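PDB 1U8S: glycine cleavage system transcriptional repressor, putative from Vibrio cholerae, which probably represses transcription of the glycine cleavage system genes and folds into two ACT domains. Local coordinates for residues Asn21-Leu26 against Lys44-Leu49; Ser57-Val62 against Met79-Pro84; Glu108-Phe113 against Phe141-Ser146. One frame throughout, in Å; residues are numbered along the deposited sequence.

Contact 1 (Asn21-Leu26 against Lys44-Leu49); sequences NEVVRL and KEFTLL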
loop_
_atom_site.group_PDB
_atom_site.type_symbol
_atom_site.label_atom_id
_atom_site.label_comp_id
_atom_site.label_asym_id
_atom_site.label_seq_id
_atom_site.Cartn_x
_atom_site.Cartn_y
_atom_site.Cartn_z
ATOM N N ASN B 21 -7.052 7.642 -12.283
ATOM C CA ASN B 21 -6.931 8.996 -12.814
ATOM C C ASN B 21 -7.906 9.902 -12.083
ATOM O O ASN B 21 -7.521 10.903 -11.488
ATOM C CB ASN B 21 -7.264 9.029 -14.309
ATOM C CG ASN B 21 -6.043 8.835 -15.186
ATOM O OD1 ASN B 21 -6.129 8.241 -16.264
ATOM N ND2 ASN B 21 -4.902 9.354 -14.743
ATOM N N GLU B 22 -9.178 9.530 -12.133
ATOM C CA GLU B 22 -10.239 10.302 -11.504
ATOM C C GLU B 22 -9.987 10.534 -10.025
ATOM O O GLU B 22 -10.278 11.610 -9.503
ATOM C CB GLU B 22 -11.572 9.583 -11.705
ATOM C CG GLU B 22 -11.859 9.271 -13.165
ATOM C CD GLU B 22 -12.885 8.167 -13.340
ATOM O OE1 GLU B 22 -13.046 7.683 -14.482
ATOM O OE2 GLU B 22 -13.529 7.785 -12.338
ATOM N N VAL B 23 -9.440 9.531 -9.348
ATOM C CA VAL B 23 -9.170 9.665 -7.925
ATOM C C VAL B 23 -8.181 10.782 -7.637
ATOM O O VAL B 23 -8.479 11.693 -6.865
ATOM C CB VAL B 23 -8.636 8.364 -7.331
ATOM C CG1 VAL B 23 -8.357 8.553 -5.851
ATOM C CG2 VAL B 23 -9.656 7.256 -7.531
ATOM N N VAL B 24 -7.006 10.727 -8.250
ATOM C CA VAL B 24 -6.015 11.774 -8.013
ATOM C C VAL B 24 -6.490 13.064 -8.660
ATOM O O VAL B 24 -6.092 14.162 -8.266
ATOM C CB VAL B 24 -4.622 11.410 -8.599
ATOM C CG1 VAL B 24 -4.187 10.049 -8.097
ATOM C CG2 VAL B 24 -4.662 11.445 -10.115
ATOM N N ARG B 25 -7.346 12.911 -9.662
ATOM C CA ARG B 25 -7.895 14.039 -10.401
ATOM C C ARG B 25 -8.809 14.830 -9.480
ATOM O O ARG B 25 -8.680 16.045 -9.337
ATOM C CB ARG B 25 -8.674 13.515 -11.614
ATOM C CG ARG B 25 -9.316 14.573 -12.488
ATOM C CD ARG B 25 -9.986 13.936 -13.705
ATOM N NE ARG B 25 -10.882 14.876 -14.367
ATOM C CZ ARG B 25 -11.948 15.417 -13.785
ATOM N NH1 ARG B 25 -12.253 15.107 -12.530
ATOM N NH2 ARG B 25 -12.711 16.273 -14.453
ATOM N N LEU B 26 -9.725 14.112 -8.850
ATOM C CA LEU B 26 -10.685 14.702 -7.935
ATOM C C LEU B 26 -9.965 15.325 -6.742
ATOM O O LEU B 26 -10.307 16.423 -6.300
ATOM C CB LEU B 26 -11.668 13.619 -7.472
ATOM C CG LEU B 26 -12.914 14.022 -6.685
ATOM C CD1 LEU B 26 -13.966 12.931 -6.828
ATOM C CD2 LEU B 26 -12.559 14.257 -5.225
ATOM N N LYS B 44 -8.991 -8.668 -9.322
ATOM C CA LYS B 44 -9.340 -7.839 -10.470
ATOM C C LYS B 44 -9.589 -6.428 -9.932
ATOM O O LYS B 44 -10.013 -5.539 -10.671
ATOM C CB LYS B 44 -10.612 -8.361 -11.139
ATOM C CG LYS B 44 -10.605 -9.853 -11.449
ATOM C CD LYS B 44 -9.542 -10.228 -12.480
ATOM C CE LYS B 44 -9.576 -11.727 -12.788
ATOM N NZ LYS B 44 -8.609 -12.128 -13.868
ATOM N N GLU B 45 -9.286 -6.229 -8.647
ATOM C CA GLU B 45 -9.518 -4.952 -7.976
ATOM C C GLU B 45 -8.385 -3.926 -7.931
ATOM O O GLU B 45 -7.194 -4.255 -7.943
ATOM C CB GLU B 45 -9.970 -5.204 -6.532
ATOM C CG GLU B 45 -11.005 -6.289 -6.382
ATOM C CD GLU B 45 -12.247 -6.023 -7.206
ATOM O OE1 GLU B 45 -12.754 -6.983 -7.818
ATOM O OE2 GLU B 45 -12.717 -4.863 -7.233
ATOM N N PHE B 46 -8.795 -2.668 -7.854
ATOM C CA PHE B 46 -7.887 -1.537 -7.750
ATOM C C PHE B 46 -7.991 -1.144 -6.273
ATOM O O PHE B 46 -9.078 -0.817 -5.797
ATOM C CB PHE B 46 -8.384 -0.403 -8.669
ATOM C CG PHE B 46 -7.868 0.967 -8.305
ATOM C CD1 PHE B 46 -6.613 1.396 -8.725
ATOM C CD2 PHE B 46 -8.648 1.838 -7.540
ATOM C CE1 PHE B 46 -6.139 2.679 -8.390
ATOM C CE2 PHE B 46 -8.184 3.119 -7.198
ATOM C CZ PHE B 46 -6.928 3.535 -7.627
ATOM N N THR B 47 -6.886 -1.216 -5.537
ATOM C CA THR B 47 -6.919 -0.851 -4.121
ATOM C C THR B 47 -5.970 0.306 -3.873
ATOM O O THR B 47 -4.822 0.296 -4.339
ATOM C CB THR B 47 -6.539 -2.041 -3.187
ATOM O OG1 THR B 47 -5.197 -2.451 -3.446
ATOM C CG2 THR B 47 -7.451 -3.218 -3.428
ATOM N N LEU B 48 -6.450 1.286 -3.114
ATOM C CA LEU B 48 -5.686 2.491 -2.813
ATOM C C LEU B 48 -5.711 3.005 -1.360
ATOM O O LEU B 48 -6.773 3.139 -0.751
ATOM C CB LEU B 48 -6.184 3.600 -3.727
ATOM C CG LEU B 48 -5.790 5.014 -3.359
ATOM C CD1 LEU B 48 -4.476 5.335 -4.011
ATOM C CD2 LEU B 48 -6.858 5.978 -3.842
ATOM N N LEU B 49 -4.526 3.291 -0.819
ATOM C CA LEU B 49 -4.407 3.874 0.517
ATOM C C LEU B 49 -3.901 5.257 0.200
ATOM O O LEU B 49 -2.987 5.390 -0.602
ATOM C CB LEU B 49 -3.363 3.156 1.368
ATOM C CG LEU B 49 -3.732 1.730 1.758
ATOM C CD1 LEU B 49 -2.696 1.170 2.735
ATOM C CD2 LEU B 49 -5.150 1.726 2.367
#

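Contact 2 (Ser57-Val62 against Met79-Pro84); sequences SNITRV and MKRTSP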
loop_
_atom_site.group_PDB
_atom_site.type_symbol
_atom_site.label_atom_id
_atom_site.label_comp_id
_atom_site.label_asym_id
_atom_site.label_seq_id
_atom_site.Cartn_x
_atom_site.Cartn_y
_atom_site.Cartn_z
ATOM N N SER B 57 -11.729 23.826 4.053
ATOM C CA SER B 57 -12.694 23.992 2.974
ATOM C C SER B 57 -12.462 22.946 1.875
ATOM O O SER B 57 -13.395 22.246 1.463
ATOM C CB SER B 57 -12.579 25.408 2.391
ATOM O OG SER B 57 -13.488 25.604 1.314
ATOM N N ASN B 58 -11.214 22.842 1.416
ATOM C CA ASN B 58 -10.849 21.900 0.358
ATOM C C ASN B 58 -11.020 20.431 0.731
ATOM O O ASN B 58 -11.428 19.616 -0.094
ATOM C CB ASN B 58 -9.413 22.160 -0.091
ATOM C CG ASN B 58 -9.275 23.460 -0.863
ATOM O OD1 ASN B 58 -10.192 23.866 -1.571
ATOM N ND2 ASN B 58 -8.125 24.107 -0.742
ATOM N N ILE B 59 -10.695 20.098 1.974
ATOM C CA ILE B 59 -10.844 18.741 2.456
ATOM C C ILE B 59 -12.327 18.384 2.394
ATOM O O ILE B 59 -12.697 17.326 1.883
ATOM C CB ILE B 59 -10.343 18.606 3.906
ATOM C CG1 ILE B 59 -8.825 18.783 3.947
ATOM C CG2 ILE B 59 -10.725 17.243 4.466
ATOM C CD1 ILE B 59 -8.053 17.617 3.330
ATOM N N THR B 60 -13.180 19.269 2.904
ATOM C CA THR B 60 -14.613 19.010 2.869
ATOM C C THR B 60 -15.024 18.761 1.422
ATOM O O THR B 60 -15.825 17.867 1.136
ATOM C CB THR B 60 -15.410 20.200 3.424
ATOM O OG1 THR B 60 -14.955 20.496 4.750
ATOM C CG2 THR B 60 -16.894 19.873 3.470
ATOM N N ARG B 61 -14.461 19.553 0.510
ATOM C CA ARG B 61 -14.758 19.401 -0.910
ATOM C C ARG B 61 -14.454 17.979 -1.339
ATOM O O ARG B 61 -15.181 17.400 -2.140
ATOM C CB ARG B 61 -13.919 20.358 -1.750
ATOM C CG ARG B 61 -14.026 20.102 -3.250
ATOM C CD ARG B 61 -15.379 20.524 -3.809
ATOM N NE ARG B 61 -15.533 20.153 -5.218
ATOM C CZ ARG B 61 -16.431 20.694 -6.039
ATOM N NH1 ARG B 61 -17.253 21.635 -5.590
ATOM N NH2 ARG B 61 -16.510 20.296 -7.308
ATOM N N VAL B 62 -13.370 17.427 -0.801
ATOM C CA VAL B 62 -12.959 16.064 -1.116
ATOM C C VAL B 62 -13.849 15.064 -0.381
ATOM O O VAL B 62 -14.200 14.016 -0.926
ATOM C CB VAL B 62 -11.487 15.807 -0.713
ATOM C CG1 VAL B 62 -11.094 14.378 -1.035
ATOM C CG2 VAL B 62 -10.583 16.771 -1.438
ATOM N N MET B 79 -13.128 7.222 4.432
ATOM C CA MET B 79 -12.234 8.329 4.776
ATOM C C MET B 79 -12.168 8.557 6.283
ATOM O O MET B 79 -12.999 8.054 7.034
ATOM C CB MET B 79 -12.704 9.626 4.131
ATOM C CG MET B 79 -13.041 9.527 2.668
ATOM S SD MET B 79 -13.669 11.103 2.093
ATOM C CE MET B 79 -15.339 11.111 2.852
ATOM N N LYS B 80 -11.175 9.328 6.713
ATOM C CA LYS B 80 -11.010 9.640 8.121
ATOM C C LYS B 80 -9.982 10.731 8.341
ATOM O O LYS B 80 -8.813 10.577 7.992
ATOM C CB LYS B 80 -10.599 8.401 8.922
ATOM C CG LYS B 80 -10.259 8.733 10.368
ATOM C CD LYS B 80 -9.971 7.510 11.207
ATOM C CE LYS B 80 -9.697 7.915 12.645
ATOM N NZ LYS B 80 -9.567 6.743 13.544
ATOM N N ARG B 81 -10.416 11.839 8.924
ATOM C CA ARG B 81 -9.496 12.923 9.200
ATOM C C ARG B 81 -8.478 12.382 10.206
ATOM O O ARG B 81 -8.737 11.392 10.893
ATOM C CB ARG B 81 -10.258 14.122 9.768
ATOM C CG ARG B 81 -11.418 14.581 8.879
ATOM C CD ARG B 81 -12.273 15.657 9.560
ATOM N NE ARG B 81 -11.797 17.016 9.304
ATOM C CZ ARG B 81 -12.289 17.812 8.358
ATOM N NH1 ARG B 81 -13.281 17.395 7.576
ATOM N NH2 ARG B 81 -11.781 19.025 8.184
ATOM N N THR B 82 -7.316 13.022 10.276
ATOM C CA THR B 82 -6.266 12.590 11.188
ATOM C C THR B 82 -5.238 13.708 11.392
ATOM O O THR B 82 -5.189 14.661 10.621
ATOM C CB THR B 82 -5.571 11.320 10.643
ATOM O OG1 THR B 82 -4.603 10.850 11.586
ATOM C CG2 THR B 82 -4.880 11.612 9.320
ATOM N N SER B 83 -4.438 13.587 12.447
ATOM C CA SER B 83 -3.411 14.573 12.771
ATOM C C SER B 83 -2.402 14.631 11.639
ATOM O O SER B 83 -2.366 13.737 10.796
ATOM C CB SER B 83 -2.673 14.181 14.057
ATOM O OG SER B 83 -3.552 14.089 15.161
ATOM N N PRO B 84 -1.566 15.683 11.605
ATOM C CA PRO B 84 -0.577 15.766 10.533
ATOM C C PRO B 84 0.377 14.588 10.597
ATOM O O PRO B 84 0.557 13.965 11.644
ATOM C CB PRO B 84 0.110 17.105 10.788
ATOM C CG PRO B 84 -0.039 17.299 12.254
ATOM C CD PRO B 84 -1.461 16.849 12.498
#

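Contact 3 (Glu108-Phe113 against Phe141-Ser146); sequences EKFTQF and FHIAIS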
loop_
_atom_site.group_PDB
_atom_site.type_symbol
_atom_site.label_atom_id
_atom_site.label_comp_id
_atom_site.label_asym_id
_atom_site.label_seq_id
_atom_site.Cartn_x
_atom_site.Cartn_y
_atom_site.Cartn_z
ATOM N N GLU B 108 1.851 -13.643 13.687
ATOM C CA GLU B 108 1.796 -12.545 14.652
ATOM C C GLU B 108 3.037 -12.458 15.543
ATOM O O GLU B 108 3.272 -11.442 16.201
ATOM C CB GLU B 108 0.527 -12.648 15.504
ATOM C CG GLU B 108 0.273 -14.031 16.057
ATOM C CD GLU B 108 -0.867 -14.747 15.348
ATOM O OE1 GLU B 108 -0.806 -14.885 14.103
ATOM O OE2 GLU B 108 -1.818 -15.173 16.046
ATOM N N LYS B 109 3.824 -13.529 15.563
ATOM C CA LYS B 109 5.069 -13.562 16.332
ATOM C C LYS B 109 6.047 -12.648 15.600
ATOM O O LYS B 109 6.789 -11.881 16.208
ATOM C CB LYS B 109 5.628 -14.987 16.365
ATOM C CG LYS B 109 4.855 -15.937 17.262
ATOM C CD LYS B 109 5.542 -16.094 18.611
ATOM C CE LYS B 109 4.604 -16.678 19.643
ATOM N NZ LYS B 109 3.790 -17.753 19.026
ATOM N N PHE B 110 6.020 -12.726 14.274
ATOM C CA PHE B 110 6.901 -11.924 13.447
ATOM C C PHE B 110 6.483 -10.481 13.305
ATOM O O PHE B 110 7.341 -9.614 13.184
ATOM C CB PHE B 110 7.098 -12.610 12.102
ATOM C CG PHE B 110 8.036 -13.785 12.189
ATOM C CD1 PHE B 110 9.412 -13.580 12.336
ATOM C CD2 PHE B 110 7.549 -15.090 12.246
ATOM C CE1 PHE B 110 10.278 -14.642 12.545
ATOM C CE2 PHE B 110 8.415 -16.166 12.455
ATOM C CZ PHE B 110 9.781 -15.939 12.606
ATOM N N THR B 111 5.185 -10.200 13.350
ATOM C CA THR B 111 4.751 -8.820 13.272
ATOM C C THR B 111 5.116 -8.208 14.615
ATOM O O THR B 111 5.571 -7.071 14.687
ATOM C CB THR B 111 3.217 -8.684 13.009
ATOM O OG1 THR B 111 2.472 -9.290 14.070
ATOM C CG2 THR B 111 2.848 -9.340 11.690
ATOM N N GLN B 112 4.940 -8.977 15.684
ATOM C CA GLN B 112 5.281 -8.489 17.019
ATOM C C GLN B 112 6.778 -8.160 17.081
ATOM O O GLN B 112 7.193 -7.199 17.734
ATOM C CB GLN B 112 4.923 -9.546 18.067
ATOM C CG GLN B 112 5.081 -9.119 19.524
ATOM C CD GLN B 112 4.136 -7.986 19.950
ATOM O OE1 GLN B 112 3.684 -7.946 21.106
ATOM N NE2 GLN B 112 3.848 -7.054 19.031
ATOM N N PHE B 113 7.587 -8.959 16.392
ATOM C CA PHE B 113 9.030 -8.748 16.354
ATOM C C PHE B 113 9.342 -7.332 15.885
ATOM O O PHE B 113 10.255 -6.684 16.403
ATOM C CB PHE B 113 9.675 -9.748 15.394
ATOM C CG PHE B 113 11.147 -9.516 15.163
ATOM C CD1 PHE B 113 12.083 -9.872 16.129
ATOM C CD2 PHE B 113 11.592 -8.946 13.974
ATOM C CE1 PHE B 113 13.437 -9.670 15.920
ATOM C CE2 PHE B 113 12.951 -8.734 13.744
ATOM C CZ PHE B 113 13.877 -9.098 14.720
ATOM N N PHE B 141 4.138 -23.548 5.473
ATOM C CA PHE B 141 3.590 -22.209 5.646
ATOM C C PHE B 141 4.703 -21.180 5.424
ATOM O O PHE B 141 5.753 -21.272 6.061
ATOM C CB PHE B 141 3.026 -22.076 7.062
ATOM C CG PHE B 141 2.184 -20.850 7.266
ATOM C CD1 PHE B 141 0.934 -20.740 6.662
ATOM C CD2 PHE B 141 2.639 -19.803 8.058
ATOM C CE1 PHE B 141 0.149 -19.607 6.845
ATOM C CE2 PHE B 141 1.862 -18.668 8.243
ATOM C CZ PHE B 141 0.613 -18.572 7.634
ATOM N N HIS B 142 4.480 -20.220 4.520
ATOM C CA HIS B 142 5.479 -19.182 4.228
ATOM C C HIS B 142 5.009 -17.769 4.587
ATOM O O HIS B 142 3.916 -17.343 4.202
ATOM C CB HIS B 142 5.881 -19.178 2.739
ATOM C CG HIS B 142 6.532 -20.443 2.267
ATOM N ND1 HIS B 142 7.274 -20.506 1.105
ATOM C CD2 HIS B 142 6.532 -21.699 2.777
ATOM C CE1 HIS B 142 7.703 -21.743 0.922
ATOM N NE2 HIS B 142 7.266 -22.487 1.922
ATOM N N ILE B 143 5.847 -17.043 5.314
ATOM C CA ILE B 143 5.545 -15.667 5.708
ATOM C C ILE B 143 6.509 -14.739 4.969
ATOM O O ILE B 143 7.699 -15.026 4.858
ATOM C CB ILE B 143 5.713 -15.470 7.252
ATOM C CG1 ILE B 143 4.707 -16.359 8.000
ATOM C CG2 ILE B 143 5.508 -14.003 7.638
ATOM C CD1 ILE B 143 4.817 -16.306 9.531
ATOM N N ALA B 144 5.992 -13.642 4.432
ATOM C CA ALA B 144 6.834 -12.666 3.730
ATOM C C ALA B 144 6.473 -11.270 4.225
ATOM O O ALA B 144 5.330 -10.827 4.091
ATOM C CB ALA B 144 6.636 -12.759 2.222
ATOM N N ILE B 145 7.453 -10.586 4.795
ATOM C CA ILE B 145 7.237 -9.251 5.336
ATOM C C ILE B 145 8.248 -8.247 4.790
ATOM O O ILE B 145 9.428 -8.568 4.619
ATOM C CB ILE B 145 7.369 -9.263 6.896
ATOM C CG1 ILE B 145 6.214 -10.058 7.519
ATOM C CG2 ILE B 145 7.439 -7.823 7.441
ATOM C CD1 ILE B 145 6.439 -10.441 8.975
ATOM N N SER B 146 7.786 -7.031 4.526
ATOM C CA SER B 146 8.669 -5.960 4.059
ATOM C C SER B 146 8.554 -4.851 5.081
ATOM O O SER B 146 7.447 -4.425 5.413
ATOM C CB SER B 146 8.248 -5.440 2.679
ATOM O OG SER B 146 8.633 -6.361 1.669
#

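Contact 1 (Asn21-Leu26 against Lys44-Leu49)
The Phe46 ring meets Val23 obliquely. Val23 CG2 comes to 4.4 Å from Phe46 CE2, set neither squarely over a face nor at an edge. Ile19 and Cys20, from the first turn of the same helix, also touch this ring, so helix 19-28 covers it from more than one residue. Within strand 45-54, Leu48 CB lies 4.0 Å from Phe46 CE2, which packs the ring beside the next inward-facing side chain.

This is a helix-on-sheet contact of an ACT domain, the ferredoxin-like beta-alpha-beta-beta-alpha-beta fold. The first helix lies over the third strand in chain order. Phe46 and Leu48 point to the helix. Thr47, between them, lies on the other side of the strand, where its OG1 is hydrogen-bonded to Ala40 O. Val23 is the residue of the helix segment that makes the contact, and it supplies about half of the 95 Å² buried here. It serves both strand residues with its two methyls. The contact is wholly apolar and buried.

Around it, Leu48 also packs on Ile39 of strand 33-42. Glu22, partly exposed, forms a salt bridge with Arg16. At the start of the strand, Glu45 forms a salt bridge with Lys80 of the second subunit.

Val23 CG1 is anti to the backbone N (chi1 179°), which leaves CG2 beside that N and turned to the ring. Leu48 CG is likewise anti to its own N (chi1 165°). The two side chains therefore reach toward each other tip to tip, and Val23 CG1 stops 3.6 Å from Leu48 CD2.

Contact 2 (Ser57-Val62 against Met79-Pro84)
Ile59 lies over one face of the Arg81 guanidinium, with Ile59 CG2 4.0 Å from Arg81 NH1. The two side chains slant across one another. One turn further along the helix the sulfur of Met79 approaches the backbone, with Met79 SD 4.2 Å from Val62 O. This is plain van der Waals contact, and 144 Å² is buried in all.

The CB of Arg81 does not point straight at the helix. A bend at CG-CD-NE-CZ (chi3 89°) swings the guanidinium back over Ile59. Arg81 NH1 also forms a salt bridge with Glu63, one turn beyond Ile59 on the same helix. That charge pair is consistent with the flat group being kept against the helix.

Further out, Ile59 and Val62 pack on Cys32, and Ile59 and Arg81 both touch Gln5 of strand 5-14. Met79 is packed on Glu63 and Leu66. Lys80 and Thr82, the alternate residues of the strand, turn to the second subunit, where Thr82 OG1 is hydrogen-bonded to Lys44 N of that chain.

Packing of the second helix on the last strand, an outermost strand of the four-stranded antiparallel sheet within this chain, is typical of the ferredoxin-like ACT fold.

Contact 3 (Glu108-Phe113 against Phe141-Ser146)
Phe110 overlaps the ends of two isoleucines on the strand beneath its helix. Its ring is met by Ile143, whose CD1 lies 4.0 Å from Phe110 CD2. The approach is oblique to the ring plane, and the two side chains cross at a slant. The stem of Phe110 takes the second isoleucine: Ile145 CD1 is 3.9 Å from Phe110 CB. One aromatic residue thus spans two strand positions, its ring at one and its methylene at the other.

The first torsions of the three residues are alike. Phe110 CG lies anti to the carbonyl carbon (chi1 -76°), and this carries the ring off the helix toward Ile143. In both isoleucines CG1 takes the same position, and chi2 is extended (177° in Ile143, 165° in Ile145). Each CD1 therefore stands out from the strand at full reach. The two isoleucines also touch each other, with Ile143 CG2 4.0 Å from Ile145 CG1.

Helix 107-116 here covers strand 141-149, an inner strand of the sheet in the second ACT domain. In this ferredoxin-like fold both helices pack on one face of the sheet. The other helix, 155-168, closes over Phe110 with Phe162 and Leu165, while Val98 of the adjacent strand lies beneath. Val171, from the loop that follows that helix, touches Phe110 as well. The ring is buried among these apolar groups.

The residues that alternate with the isoleucines turn to the other face. There His142 ND1 is hydrogen-bonded to Tyr97 OH, with the two rings about perpendicular. On the outer side of the helix, Glu108 OE2 forms a salt bridge with Arg25 NH1 of the second subunit.

In the fold
The contacts follow one another along the chain, each closing before the next opens. Contacts 1 and 2 belong to the first antiparallel sheet, with their centres about 17 Å apart. Strand 45-54 of contact 1 leads directly into helix 56-71 of contact 2. Contact 3 belongs to the second sheet, on the other side of the chain's centre, about 28 Å from contact 1 and 33 Å from contact 2, centre to centre. Contacts 1 and 3 are equivalent in topology: in each, the first helix meets the third strand of a four-stranded sheet of order 2-3-1-4. All three touch the second subunit, so both halves of the chain take part in the dimer.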